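Local coordinates for hypothetical conserved protein (Thermus thermophilus, PDB 3DZM) that is of unknown function but binds calcium and forms a beta-barrel in the outer membrane, of which it is a major protein, at residues 38-43 with 86-91; 140-145 with 152-157; 12-17 with 26-31; 18-23 with 203-208. All coordinates share one frame; numbering follows the deposited sequence.

Contact 1. Residues 38-43 with 86-91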
loop_
_atom_site.group_PDB
_atom_site.type_symbol
_atom_site.label_atom_id
_atom_site.label_comp_id
_atom_site.label_asym_id
_atom_site.label_seq_id
_atom_site.Cartn_x
_atom_site.Cartn_y
_atom_site.Cartn_z
ATOM N N LEU A 38 -17.916 25.439 -5.642
ATOM C CA LEU A 38 -17.455 24.279 -4.862
ATOM C C LEU A 38 -15.984 24.228 -4.463
ATOM O O LEU A 38 -15.091 24.549 -5.243
ATOM C CB LEU A 38 -17.747 22.984 -5.621
ATOM C CG LEU A 38 -19.143 22.377 -5.683
ATOM C CD1 LEU A 38 -20.144 23.387 -6.227
ATOM C CD2 LEU A 38 -19.089 21.136 -6.564
ATOM N N PRO A 39 -15.725 23.780 -3.238
ATOM C CA PRO A 39 -14.337 23.491 -2.892
ATOM C C PRO A 39 -14.070 21.964 -2.847
ATOM O O PRO A 39 -13.140 21.524 -2.176
ATOM C CB PRO A 39 -14.195 24.139 -1.504
ATOM C CG PRO A 39 -15.623 24.586 -1.105
ATOM C CD PRO A 39 -16.558 23.887 -2.034
ATOM N N LEU A 40 -14.883 21.186 -3.566
ATOM C CA LEU A 40 -14.617 19.774 -3.843
ATOM C C LEU A 40 -13.387 19.521 -4.700
ATOM O O LEU A 40 -12.991 20.330 -5.539
ATOM C CB LEU A 40 -15.795 19.101 -4.524
ATOM C CG LEU A 40 -16.789 18.484 -3.545
ATOM C CD1 LEU A 40 -16.095 17.459 -2.678
ATOM C CD2 LEU A 40 -17.385 19.559 -2.678
ATOM N N GLY A 41 -12.795 18.360 -4.459
ATOM C CA GLY A 41 -11.579 17.916 -5.096
ATOM C C GLY A 41 -11.676 16.421 -5.213
ATOM O O GLY A 41 -12.311 15.791 -4.391
ATOM N N VAL A 42 -11.066 15.863 -6.251
ATOM C CA VAL A 42 -10.973 14.420 -6.445
ATOM C C VAL A 42 -9.525 14.080 -6.770
ATOM O O VAL A 42 -8.874 14.803 -7.511
ATOM C CB VAL A 42 -11.917 13.977 -7.541
ATOM C CG1 VAL A 42 -11.641 12.579 -7.942
ATOM C CG2 VAL A 42 -13.337 14.083 -7.019
ATOM N N ARG A 43 -8.999 13.026 -6.144
ATOM C CA ARG A 43 -7.646 12.562 -6.421
ATOM C C ARG A 43 -7.678 11.068 -6.764
ATOM O O ARG A 43 -8.254 10.283 -6.003
ATOM C CB ARG A 43 -6.707 12.841 -5.234
ATOM C CG ARG A 43 -5.301 12.316 -5.463
ATOM C CD ARG A 43 -4.319 12.684 -4.405
ATOM N NE ARG A 43 -4.790 12.252 -3.111
ATOM C CZ ARG A 43 -4.068 12.341 -2.008
ATOM N NH1 ARG A 43 -2.851 12.841 -2.086
ATOM N NH2 ARG A 43 -4.570 11.943 -0.840
ATOM N N LEU A 86 -8.964 6.258 -4.665
ATOM C CA LEU A 86 -9.759 7.409 -5.038
ATOM C C LEU A 86 -10.154 8.166 -3.773
ATOM O O LEU A 86 -10.661 7.561 -2.837
ATOM C CB LEU A 86 -11.019 6.983 -5.789
ATOM C CG LEU A 86 -11.946 8.181 -5.988
ATOM C CD1 LEU A 86 -11.545 8.974 -7.223
ATOM C CD2 LEU A 86 -13.370 7.731 -6.088
ATOM N N ASP A 87 -9.900 9.479 -3.750
ATOM C CA ASP A 87 -10.206 10.325 -2.602
ATOM C C ASP A 87 -11.090 11.476 -3.010
ATOM O O ASP A 87 -10.802 12.163 -3.971
ATOM C CB ASP A 87 -8.959 10.996 -2.003
ATOM C CG ASP A 87 -7.857 10.048 -1.676
ATOM O OD1 ASP A 87 -8.145 8.903 -1.319
ATOM O OD2 ASP A 87 -6.684 10.463 -1.751
ATOM N N VAL A 88 -12.138 11.723 -2.236
ATOM C CA VAL A 88 -12.864 12.977 -2.311
ATOM C C VAL A 88 -12.273 13.899 -1.261
ATOM O O VAL A 88 -12.172 13.507 -0.104
ATOM C CB VAL A 88 -14.365 12.752 -2.059
ATOM C CG1 VAL A 88 -15.149 14.104 -1.884
ATOM C CG2 VAL A 88 -14.930 11.838 -3.161
ATOM N N LEU A 89 -11.851 15.092 -1.693
ATOM C CA LEU A 89 -11.257 16.131 -0.849
ATOM C C LEU A 89 -12.203 17.297 -0.700
ATOM O O LEU A 89 -12.831 17.689 -1.650
ATOM C CB LEU A 89 -10.001 16.672 -1.521
ATOM C CG LEU A 89 -8.992 15.625 -1.974
ATOM C CD1 LEU A 89 -8.494 15.902 -3.362
ATOM C CD2 LEU A 89 -7.855 15.625 -0.990
ATOM N N TYR A 90 -12.287 17.878 0.483
ATOM C CA TYR A 90 -13.010 19.131 0.665
ATOM C C TYR A 90 -12.083 20.225 1.199
ATOM O O TYR A 90 -11.355 20.001 2.142
ATOM C CB TYR A 90 -14.191 18.914 1.613
ATOM C CG TYR A 90 -15.224 20.006 1.502
ATOM C CD1 TYR A 90 -15.003 21.261 2.071
ATOM C CD2 TYR A 90 -16.412 19.795 0.817
ATOM C CE1 TYR A 90 -15.934 22.273 1.963
ATOM C CE2 TYR A 90 -17.359 20.805 0.703
ATOM C CZ TYR A 90 -17.115 22.043 1.279
ATOM O OH TYR A 90 -18.054 23.052 1.173
ATOM N N LYS A 91 -12.095 21.416 0.617
ATOM C CA LYS A 91 -11.232 22.515 1.116
ATOM C C LYS A 91 -11.966 23.627 1.834
ATOM O O LYS A 91 -12.592 24.469 1.194
ATOM C CB LYS A 91 -10.446 23.173 -0.026
ATOM C CG LYS A 91 -9.729 22.233 -0.956
ATOM C CD LYS A 91 -8.996 23.039 -2.000
ATOM C CE LYS A 91 -8.800 22.271 -3.294
ATOM N NZ LYS A 91 -8.592 23.273 -4.378
#
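The pyrrolidine ring of P39 lies beside the phenol of Y90, pointing the same way, with P39 CG 3.8 Å from Y90 CZ. This is the end of an antiparallel strand pair in the wall of an outer-membrane beta-barrel, 40-43 running against 86-90. L40 CD2 approaches Y90 CE2 at 3.6 Å, neither over the ring face nor at its edge, while its other methyl, CD1, meets V88 CG1. Further along, V42 CG1 reaches L86 CD1, and this row forms part of the outer, probably lipid-facing, surface. The backbones are tied by the straight bond from L89 N to G41 O (2.8 Å) and by the reciprocal pair between R43 and D87; the return bond from G41 N to L89 O is weak.

The opposite surface faces the barrel interior, where R43 and D87 bring opposite charges together beside the apolar L89. D87 OD1 is held by R108, and R43 also bridges to D156. The R43 chain bends at chi3 (56°), bringing NE alongside D87. Its guanidinium plane stands 64° from the carboxylate, and both R43 NE, on the anti side, and R43 NH2, at 2.7 Å and nearly in line with the C-O bond, converge on D87 OD2.

Contact 2. Residues 140-145 with 152-157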
loop_
_atom_site.group_PDB
_atom_site.type_symbol
_atom_site.label_atom_id
_atom_site.label_comp_id
_atom_site.label_asym_id
_atom_site.label_seq_id
_atom_site.Cartn_x
_atom_site.Cartn_y
_atom_site.Cartn_z
ATOM N N GLY A 140 -8.035 10.901 5.641
ATOM C CA GLY A 140 -6.777 11.591 5.839
ATOM C C GLY A 140 -6.870 13.076 5.638
ATOM O O GLY A 140 -7.936 13.601 5.288
ATOM N N VAL A 141 -5.756 13.753 5.877
ATOM C CA VAL A 141 -5.642 15.170 5.513
ATOM C C VAL A 141 -4.513 15.401 4.522
ATOM O O VAL A 141 -3.448 14.788 4.617
ATOM C CB VAL A 141 -5.515 16.133 6.751
ATOM C CG1 VAL A 141 -6.500 15.725 7.842
ATOM C CG2 VAL A 141 -4.195 16.027 7.323
ATOM N N ARG A 142 -4.777 16.289 3.574
ATOM C CA ARG A 142 -3.800 16.726 2.578
ATOM C C ARG A 142 -3.489 18.212 2.743
ATOM O O ARG A 142 -4.381 19.062 2.628
ATOM C CB ARG A 142 -4.354 16.479 1.188
ATOM C CG ARG A 142 -3.372 16.654 0.074
ATOM C CD ARG A 142 -4.159 16.805 -1.230
ATOM N NE ARG A 142 -3.351 16.763 -2.445
ATOM C CZ ARG A 142 -3.125 17.814 -3.222
ATOM N NH1 ARG A 142 -3.638 18.995 -2.900
ATOM N NH2 ARG A 142 -2.388 17.687 -4.320
ATOM N N ALA A 143 -2.226 18.526 3.020
ATOM C CA ALA A 143 -1.784 19.920 3.130
ATOM C C ALA A 143 -1.054 20.352 1.851
ATOM O O ALA A 143 -0.212 19.622 1.327
ATOM C CB ALA A 143 -0.898 20.114 4.369
ATOM N N ALA A 144 -1.417 21.513 1.317
ATOM C CA ALA A 144 -0.721 22.044 0.144
ATOM C C ALA A 144 -0.220 23.457 0.393
ATOM O O ALA A 144 -0.940 24.264 0.938
ATOM C CB ALA A 144 -1.604 22.002 -1.059
ATOM N N TYR A 145 1.032 23.721 0.023
ATOM C CA TYR A 145 1.639 25.040 0.142
ATOM C C TYR A 145 2.213 25.491 -1.198
ATOM O O TYR A 145 3.076 24.828 -1.724
ATOM C CB TYR A 145 2.757 25.019 1.184
ATOM C CG TYR A 145 3.357 26.391 1.432
ATOM C CD1 TYR A 145 2.843 27.228 2.414
ATOM C CD2 TYR A 145 4.429 26.861 0.672
ATOM C CE1 TYR A 145 3.381 28.496 2.642
ATOM C CE2 TYR A 145 4.959 28.111 0.889
ATOM C CZ TYR A 145 4.425 28.933 1.883
ATOM O OH TYR A 145 4.942 30.195 2.119
ATOM N N SER A 152 3.276 23.242 -5.971
ATOM C CA SER A 152 3.146 23.337 -4.515
ATOM C C SER A 152 3.722 22.143 -3.804
ATOM O O SER A 152 3.746 21.038 -4.339
ATOM C CB SER A 152 1.700 23.579 -4.044
ATOM O OG SER A 152 0.766 23.097 -4.963
ATOM N N LEU A 153 4.215 22.409 -2.601
ATOM C CA LEU A 153 4.594 21.380 -1.670
ATOM C C LEU A 153 3.325 20.714 -1.143
ATOM O O LEU A 153 2.340 21.387 -0.854
ATOM C CB LEU A 153 5.384 22.008 -0.530
ATOM C CG LEU A 153 6.365 21.012 0.066
ATOM C CD1 LEU A 153 7.276 20.496 -1.039
ATOM C CD2 LEU A 153 7.153 21.648 1.183
ATOM N N VAL A 154 3.325 19.389 -1.064
ATOM C CA VAL A 154 2.160 18.659 -0.576
ATOM C C VAL A 154 2.537 17.685 0.530
ATOM O O VAL A 154 3.468 16.920 0.387
ATOM C CB VAL A 154 1.478 17.860 -1.671
ATOM C CG1 VAL A 154 0.330 17.110 -1.078
ATOM C CG2 VAL A 154 0.989 18.754 -2.765
ATOM N N GLY A 155 1.791 17.730 1.627
ATOM C CA GLY A 155 1.955 16.822 2.747
ATOM C C GLY A 155 0.698 15.976 2.870
ATOM O O GLY A 155 -0.418 16.456 2.681
ATOM N N ASP A 156 0.865 14.698 3.170
ATOM C CA ASP A 156 -0.283 13.826 3.253
ATOM C C ASP A 156 -0.145 12.834 4.388
ATOM O O ASP A 156 0.818 12.052 4.398
ATOM C CB ASP A 156 -0.413 13.069 1.964
ATOM C CG ASP A 156 -1.754 12.486 1.801
ATOM O OD1 ASP A 156 -2.544 12.734 2.724
ATOM O OD2 ASP A 156 -2.019 11.793 0.786
ATOM N N LEU A 157 -1.084 12.899 5.345
ATOM C CA LEU A 157 -1.212 11.893 6.393
ATOM C C LEU A 157 -2.595 11.243 6.405
ATOM O O LEU A 157 -3.609 11.938 6.483
ATOM C CB LEU A 157 -0.963 12.511 7.757
ATOM C CG LEU A 157 -0.832 11.586 8.974
ATOM C CD1 LEU A 157 -0.083 12.303 10.048
ATOM C CD2 LEU A 157 -2.175 11.122 9.486
#
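A beta hairpin, formed by strands 127-148 and 151-172, supplies this contact, in which R142 and V154 meet diagonally on one face while Y145 and L153 pair on the other. Three hydrogen-bonded pairs hold the backbones. V141 and L157 exchange bonds in both directions, A143 and G155 do likewise (A143 N to G155 O and G155 N to A143 O, each 2.8 Å), and Y145 and L153 complete the set, although the bond from L153 N to Y145 O is clearly bent (134°). Between them, the non-hydrogen-bonded pairs R142-D156 and A144-V154 bring alpha carbons close to facing carbonyls, as where V154 CA approaches A143 O at 3.2 Å.

In the barrel the two faces have different duties. V141, Y145, L153 and L157 point outward, as expected of a membrane-facing surface, and Y145 CB lies 4.3 Å from L153 CB before the ring leads away. R142, A144, V154 and D156 point inward. CG of R142 is anti to the backbone N (chi1 -170°), and the chain runs extended to NE, carrying the guanidinium across V154. Methyl CG1 of V154 sits 3.8 Å above the guanidinium plane, displaced toward its rim, and also touches R142 CG at 3.9 Å. The second methyl, CG2, lies 3.9 Å from R142 NH2. That nitrogen takes its charge partner elsewhere, in a salt bridge to E14, with Y104 of strand 100-117 packing against the same arginine. D156 likewise looks outside the hairpin: its OD1 is hydrogen-bonded to Y104 OH.

Contact 3. Residues 12-17 with 26-31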
loop_
_atom_site.group_PDB
_atom_site.type_symbol
_atom_site.label_atom_id
_atom_site.label_comp_id
_atom_site.label_asym_id
_atom_site.label_seq_id
_atom_site.Cartn_x
_atom_site.Cartn_y
_atom_site.Cartn_z
ATOM N N SER A 12 -3.955 18.731 -11.751
ATOM C CA SER A 12 -2.530 18.686 -11.419
ATOM C C SER A 12 -2.096 17.252 -11.349
ATOM O O SER A 12 -2.906 16.348 -11.193
ATOM C CB SER A 12 -2.201 19.379 -10.094
ATOM O OG SER A 12 -3.283 20.187 -9.675
ATOM N N VAL A 13 -0.801 17.043 -11.475
ATOM C CA VAL A 13 -0.257 15.718 -11.287
ATOM C C VAL A 13 0.603 15.864 -10.036
ATOM O O VAL A 13 1.291 16.882 -9.855
ATOM C CB VAL A 13 0.521 15.221 -12.569
ATOM C CG1 VAL A 13 1.491 16.281 -13.054
ATOM C CG2 VAL A 13 1.253 13.896 -12.330
ATOM N N GLU A 14 0.519 14.864 -9.161
ATOM C CA GLU A 14 1.144 14.913 -7.855
ATOM C C GLU A 14 2.018 13.668 -7.669
ATOM O O GLU A 14 1.572 12.547 -7.883
ATOM C CB GLU A 14 0.031 14.996 -6.797
ATOM C CG GLU A 14 0.464 15.152 -5.345
ATOM C CD GLU A 14 -0.542 14.514 -4.371
ATOM O OE1 GLU A 14 -1.559 15.164 -4.028
ATOM O OE2 GLU A 14 -0.302 13.353 -3.946
ATOM N N ALA A 15 3.267 13.866 -7.274
ATOM C CA ALA A 15 4.157 12.753 -6.906
ATOM C C ALA A 15 4.468 12.851 -5.429
ATOM O O ALA A 15 4.703 13.953 -4.919
ATOM C CB ALA A 15 5.495 12.806 -7.728
ATOM N N GLY A 16 4.478 11.722 -4.728
ATOM C CA GLY A 16 4.882 11.757 -3.338
ATOM C C GLY A 16 5.703 10.587 -2.894
ATOM O O GLY A 16 5.629 9.513 -3.462
ATOM N N ALA A 17 6.485 10.786 -1.852
ATOM C CA ALA A 17 7.349 9.725 -1.343
ATOM C C ALA A 17 7.152 9.631 0.156
ATOM O O ALA A 17 6.852 10.630 0.805
ATOM C CB ALA A 17 8.829 10.037 -1.669
ATOM N N GLN A 26 3.953 7.557 -4.377
ATOM C CA GLN A 26 2.738 7.554 -5.186
ATOM C C GLN A 26 2.703 8.604 -6.280
ATOM O O GLN A 26 3.303 9.661 -6.165
ATOM C CB GLN A 26 1.459 7.602 -4.332
ATOM C CG GLN A 26 1.085 8.946 -3.872
ATOM C CD GLN A 26 -0.391 9.269 -4.095
ATOM O OE1 GLN A 26 -1.283 8.383 -4.098
ATOM N NE2 GLN A 26 -0.659 10.564 -4.269
ATOM N N LEU A 27 1.969 8.283 -7.339
ATOM C CA LEU A 27 1.630 9.207 -8.417
ATOM C C LEU A 27 0.116 9.381 -8.457
ATOM O O LEU A 27 -0.645 8.417 -8.302
ATOM C CB LEU A 27 2.102 8.634 -9.742
ATOM C CG LEU A 27 3.526 9.050 -10.051
ATOM C CD1 LEU A 27 4.229 7.995 -10.872
ATOM C CD2 LEU A 27 3.465 10.364 -10.764
ATOM N N ALA A 28 -0.331 10.609 -8.639
ATOM C CA ALA A 28 -1.764 10.866 -8.640
ATOM C C ALA A 28 -2.108 11.998 -9.577
ATOM O O ALA A 28 -1.245 12.813 -9.928
ATOM C CB ALA A 28 -2.304 11.157 -7.205
ATOM N N VAL A 29 -3.368 12.007 -10.009
ATOM C CA VAL A 29 -3.939 13.152 -10.694
ATOM C C VAL A 29 -5.012 13.700 -9.770
ATOM O O VAL A 29 -5.780 12.943 -9.183
ATOM C CB VAL A 29 -4.489 12.793 -12.111
ATOM C CG1 VAL A 29 -5.496 11.623 -12.060
ATOM C CG2 VAL A 29 -5.120 14.012 -12.774
ATOM N N VAL A 30 -5.015 15.012 -9.596
ATOM C CA VAL A 30 -6.006 15.719 -8.782
ATOM C C VAL A 30 -6.814 16.668 -9.642
ATOM O O VAL A 30 -6.281 17.314 -10.529
ATOM C CB VAL A 30 -5.331 16.643 -7.783
ATOM C CG1 VAL A 30 -6.362 17.158 -6.792
ATOM C CG2 VAL A 30 -4.176 15.943 -7.103
ATOM N N ALA A 31 -8.094 16.785 -9.358
ATOM C CA ALA A 31 -8.927 17.742 -10.050
ATOM C C ALA A 31 -9.620 18.548 -8.978
ATOM O O ALA A 31 -10.197 17.993 -8.070
ATOM C CB ALA A 31 -9.925 17.020 -10.903
#
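E14 leaves its strand toward the barrel interior, and its CB starts 4.0 Å from A28 O, the carbonyl that also accepts the backbone N-H of E14. CG is anti to the backbone N (chi1 -176°), and from there the chain continues extended, crossing Q26 and V30 of the neighbouring strand. CD comes within 4.0 Å of Q26 NE2. At the tip the two oxygens part company: OE1 lies 4.1 Å from the methyl V30 CG2, whereas OE2 takes a weak bond from Q26 NE2, bent to 121°, with the amide and carboxylate planes 42° apart. This weak bond is only part of what holds the carboxylate, because R142 bridges to OE1 and R43 NH1 to OE2. Two arginines on different strands thus share a buried carboxylate and would be expected to favour its ionised form.

The backbones are joined by reciprocal bonds at S12-V30, E14-A28 and G16-Q26. On the outer face V13, A15, L27 and V29 form an apolar surface, where L27 CD2 lies 4.4 Å from A15 CB. A tightly bonded antiparallel pair, with apolar residues outside and a charge network within, is characteristic of a transmembrane beta-barrel wall.

Contact 4. Residues 18-23 with 203-208. With C8E ((hydroxyethyloxy)tri(ethyloxy)octane), chain E.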
loop_
_atom_site.group_PDB
_atom_site.type_symbol
_atom_site.label_atom_id
_atom_site.label_comp_id
_atom_site.label_asym_id
_atom_site.label_seq_id
_atom_site.Cartn_x
_atom_site.Cartn_y
_atom_site.Cartn_z
ATOM N N GLY A 18 7.329 8.445 0.716
ATOM C CA GLY A 18 7.199 8.297 2.142
ATOM C C GLY A 18 6.693 6.961 2.592
ATOM O O GLY A 18 6.978 5.925 1.997
ATOM N N PHE A 19 5.935 6.961 3.672
ATOM C CA PHE A 19 5.601 5.682 4.300
ATOM C C PHE A 19 4.143 5.230 4.006
ATOM O O PHE A 19 3.196 6.015 4.102
ATOM C CB PHE A 19 5.961 5.709 5.789
ATOM C CG PHE A 19 5.652 4.427 6.519
ATOM C CD1 PHE A 19 6.678 3.545 6.868
ATOM C CD2 PHE A 19 4.332 4.105 6.884
ATOM C CE1 PHE A 19 6.401 2.365 7.550
ATOM C CE2 PHE A 19 4.048 2.930 7.564
ATOM C CZ PHE A 19 5.086 2.061 7.894
ATOM N N TYR A 20 4.016 3.988 3.537
ATOM C CA TYR A 20 2.747 3.317 3.370
ATOM C C TYR A 20 2.882 1.865 3.773
ATOM O O TYR A 20 2.719 0.983 2.964
ATOM C CB TYR A 20 2.240 3.389 1.947
ATOM C CG TYR A 20 0.784 3.026 1.825
ATOM C CD1 TYR A 20 -0.204 3.955 2.147
ATOM C CD2 TYR A 20 0.391 1.740 1.450
ATOM C CE1 TYR A 20 -1.545 3.629 2.072
ATOM C CE2 TYR A 20 -0.965 1.404 1.353
ATOM C CZ TYR A 20 -1.924 2.360 1.673
ATOM O OH TYR A 20 -3.263 2.058 1.609
ATOM N N GLY A 21 3.179 1.625 5.037
ATOM C CA GLY A 21 3.453 0.278 5.479
ATOM C C GLY A 21 4.810 -0.213 5.049
ATOM O O GLY A 21 5.092 -1.409 5.081
ATOM N N GLY A 22 5.662 0.725 4.661
ATOM C CA GLY A 22 6.910 0.427 4.003
ATOM C C GLY A 22 7.258 1.648 3.220
ATOM O O GLY A 22 6.384 2.474 3.017
ATOM N N PHE A 23 8.520 1.796 2.802
ATOM C CA PHE A 23 8.880 2.925 1.933
ATOM C C PHE A 23 8.413 2.697 0.488
ATOM O O PHE A 23 8.286 1.555 0.012
ATOM C CB PHE A 23 10.359 3.238 1.976
ATOM C CG PHE A 23 10.714 4.545 1.310
ATOM C CD1 PHE A 23 10.627 5.756 2.021
ATOM C CD2 PHE A 23 11.139 4.579 -0.025
ATOM C CE1 PHE A 23 10.956 6.984 1.417
ATOM C CE2 PHE A 23 11.458 5.792 -0.639
ATOM C CZ PHE A 23 11.368 6.998 0.087
ATOM N N VAL A 203 -3.204 0.649 7.856
ATOM C CA VAL A 203 -2.019 1.218 7.246
ATOM C C VAL A 203 -1.954 2.704 7.552
ATOM O O VAL A 203 -2.868 3.443 7.205
ATOM C CB VAL A 203 -1.977 0.970 5.688
ATOM C CG1 VAL A 203 -0.615 1.404 5.086
ATOM C CG2 VAL A 203 -2.259 -0.480 5.360
ATOM N N LEU A 204 -0.877 3.124 8.212
ATOM C CA LEU A 204 -0.519 4.545 8.304
ATOM C C LEU A 204 0.128 5.081 7.020
ATOM O O LEU A 204 1.079 4.514 6.511
ATOM C CB LEU A 204 0.457 4.746 9.444
ATOM C CG LEU A 204 0.716 6.185 9.853
ATOM C CD1 LEU A 204 -0.541 6.820 10.396
ATOM C CD2 LEU A 204 1.809 6.221 10.890
ATOM N N LYS A 205 -0.384 6.178 6.500
ATOM C CA LYS A 205 0.179 6.769 5.297
ATOM C C LYS A 205 0.720 8.133 5.655
ATOM O O LYS A 205 -0.015 8.982 6.186
ATOM C CB LYS A 205 -0.873 6.917 4.184
ATOM C CG LYS A 205 -0.486 7.905 3.080
ATOM C CD LYS A 205 -1.693 8.705 2.593
ATOM C CE LYS A 205 -2.859 7.820 2.202
ATOM N NZ LYS A 205 -3.758 8.508 1.209
ATOM N N LEU A 206 1.996 8.336 5.347
ATOM C CA LEU A 206 2.708 9.582 5.621
ATOM C C LEU A 206 3.638 9.956 4.436
ATOM O O LEU A 206 4.691 9.346 4.249
ATOM C CB LEU A 206 3.483 9.370 6.903
ATOM C CG LEU A 206 4.275 10.481 7.589
ATOM C CD1 LEU A 206 3.575 11.821 7.526
ATOM C CD2 LEU A 206 4.495 10.048 9.018
ATOM N N ARG A 207 3.227 10.916 3.601
ATOM C CA ARG A 207 4.014 11.255 2.412
ATOM C C ARG A 207 4.317 12.748 2.257
ATOM O O ARG A 207 3.471 13.569 2.593
ATOM C CB ARG A 207 3.336 10.759 1.135
ATOM C CG ARG A 207 3.316 9.279 0.944
ATOM C CD ARG A 207 2.707 8.930 -0.423
ATOM N NE ARG A 207 2.521 7.491 -0.608
ATOM C CZ ARG A 207 1.338 6.887 -0.666
ATOM N NH1 ARG A 207 0.218 7.595 -0.562
ATOM N NH2 ARG A 207 1.273 5.565 -0.822
ATOM N N LEU A 208 5.523 13.074 1.745
ATOM C CA LEU A 208 5.857 14.410 1.226
ATOM C C LEU A 208 5.989 14.325 -0.269
ATOM O O LEU A 208 6.433 13.313 -0.791
ATOM C CB LEU A 208 7.141 14.971 1.804
ATOM C CG LEU A 208 7.122 15.033 3.326
ATOM C CD1 LEU A 208 8.456 15.502 3.896
ATOM C CD2 LEU A 208 5.954 15.908 3.814
HETATM C C1 C8E E . -2.188 4.127 14.255
HETATM C C2 C8E E . -3.209 3.165 13.632
HETATM C C3 C8E E . -2.895 1.683 13.877
HETATM C C4 C8E E . -3.931 1.011 14.793
HETATM C C5 C8E E . -4.033 -0.510 14.632
HETATM C C6 C8E E . -3.352 -1.352 15.724
HETATM C C7 C8E E . -2.132 -2.125 15.207
HETATM C C8 C8E E . -2.040 -2.048 13.679
HETATM O O9 C8E E . -1.454 -3.183 13.051
HETATM C C10 C8E E . -2.406 -3.920 12.295
HETATM C C11 C8E E . -1.768 -4.738 11.172
HETATM O O12 C8E E . -1.803 -4.028 9.949
HETATM C C13 C8E E . -0.855 -4.510 9.009
HETATM C C14 C8E E . -0.373 -3.421 8.046
HETATM O O15 C8E E . 1.041 -3.342 8.083
HETATM C C16 C8E E . 1.554 -2.211 7.410
HETATM C C17 C8E E . 1.446 -2.407 5.897
HETATM O O18 C8E E . 2.621 -2.989 5.357
HETATM C C19 C8E E . 2.658 -4.387 5.519
HETATM C C20 C8E E . 1.424 -4.958 4.830
HETATM O O21 C8E E . 1.690 -5.193 3.474
#
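V203 begins the contact by setting CG1 over the centre of the Y20 ring, 3.6 Å from its centroid and only 4° off the ring normal, a CH-pi contact in which the side chains cross at about a right angle. Next, L204 turns its carbonyl O to the edge of the F19 ring, 3.3 Å from CD2. K205 then places CB at the edge of the Y20 ring, near its plane, 3.7 Å from Y20 CD1, before its chain bends away to put NZ on Y104 OH. L206 makes the backbone bonds, accepting from F19 N at its O (2.8 Å) and returning its own N-H to F19 O. R207 follows with its guanidinium only 11° from parallel to the Y20 ring, NH2 approaching Y20 CB and CD1 obliquely at 3.7 Å.

The hydroxyl of Y20 is engaged beyond this pair, by D160 and Y162. Past the tyrosine, a bound detergent molecule, C8E, lies against G21. G18, where the chain turns a corner, adopts backbone angles that call for glycine. Strand 202-213 closes the barrel on 10-17, and the short piece past this corner continues the pairing along the same last strand, an extension of the antiparallel seam of a closed beta-barrel.

All four contacts lie in one curled antiparallel sheet, whose eight long strands form the barrel. Contacts 1, 2 and 3 have centres 11 to 13 Å apart, while the centre of contact 4, nearer the middle of the molecule, lies about 13, 15 and 21 Å from those of contacts 2, 3 and 1. Along the chain contact 3 comes first, then 1, then 2; contact 4 spans most of the chain, enclosing 1 and 2 and interleaving with 3. Strand 23-32 joins contact 3 to strand 40-50 of contact 1, and strand 202-213 lies beside both 10-17 and 151-172. Charged residues from separate strand pairs thus meet across the interior, a network linking strands that are not neighbours in the sheet.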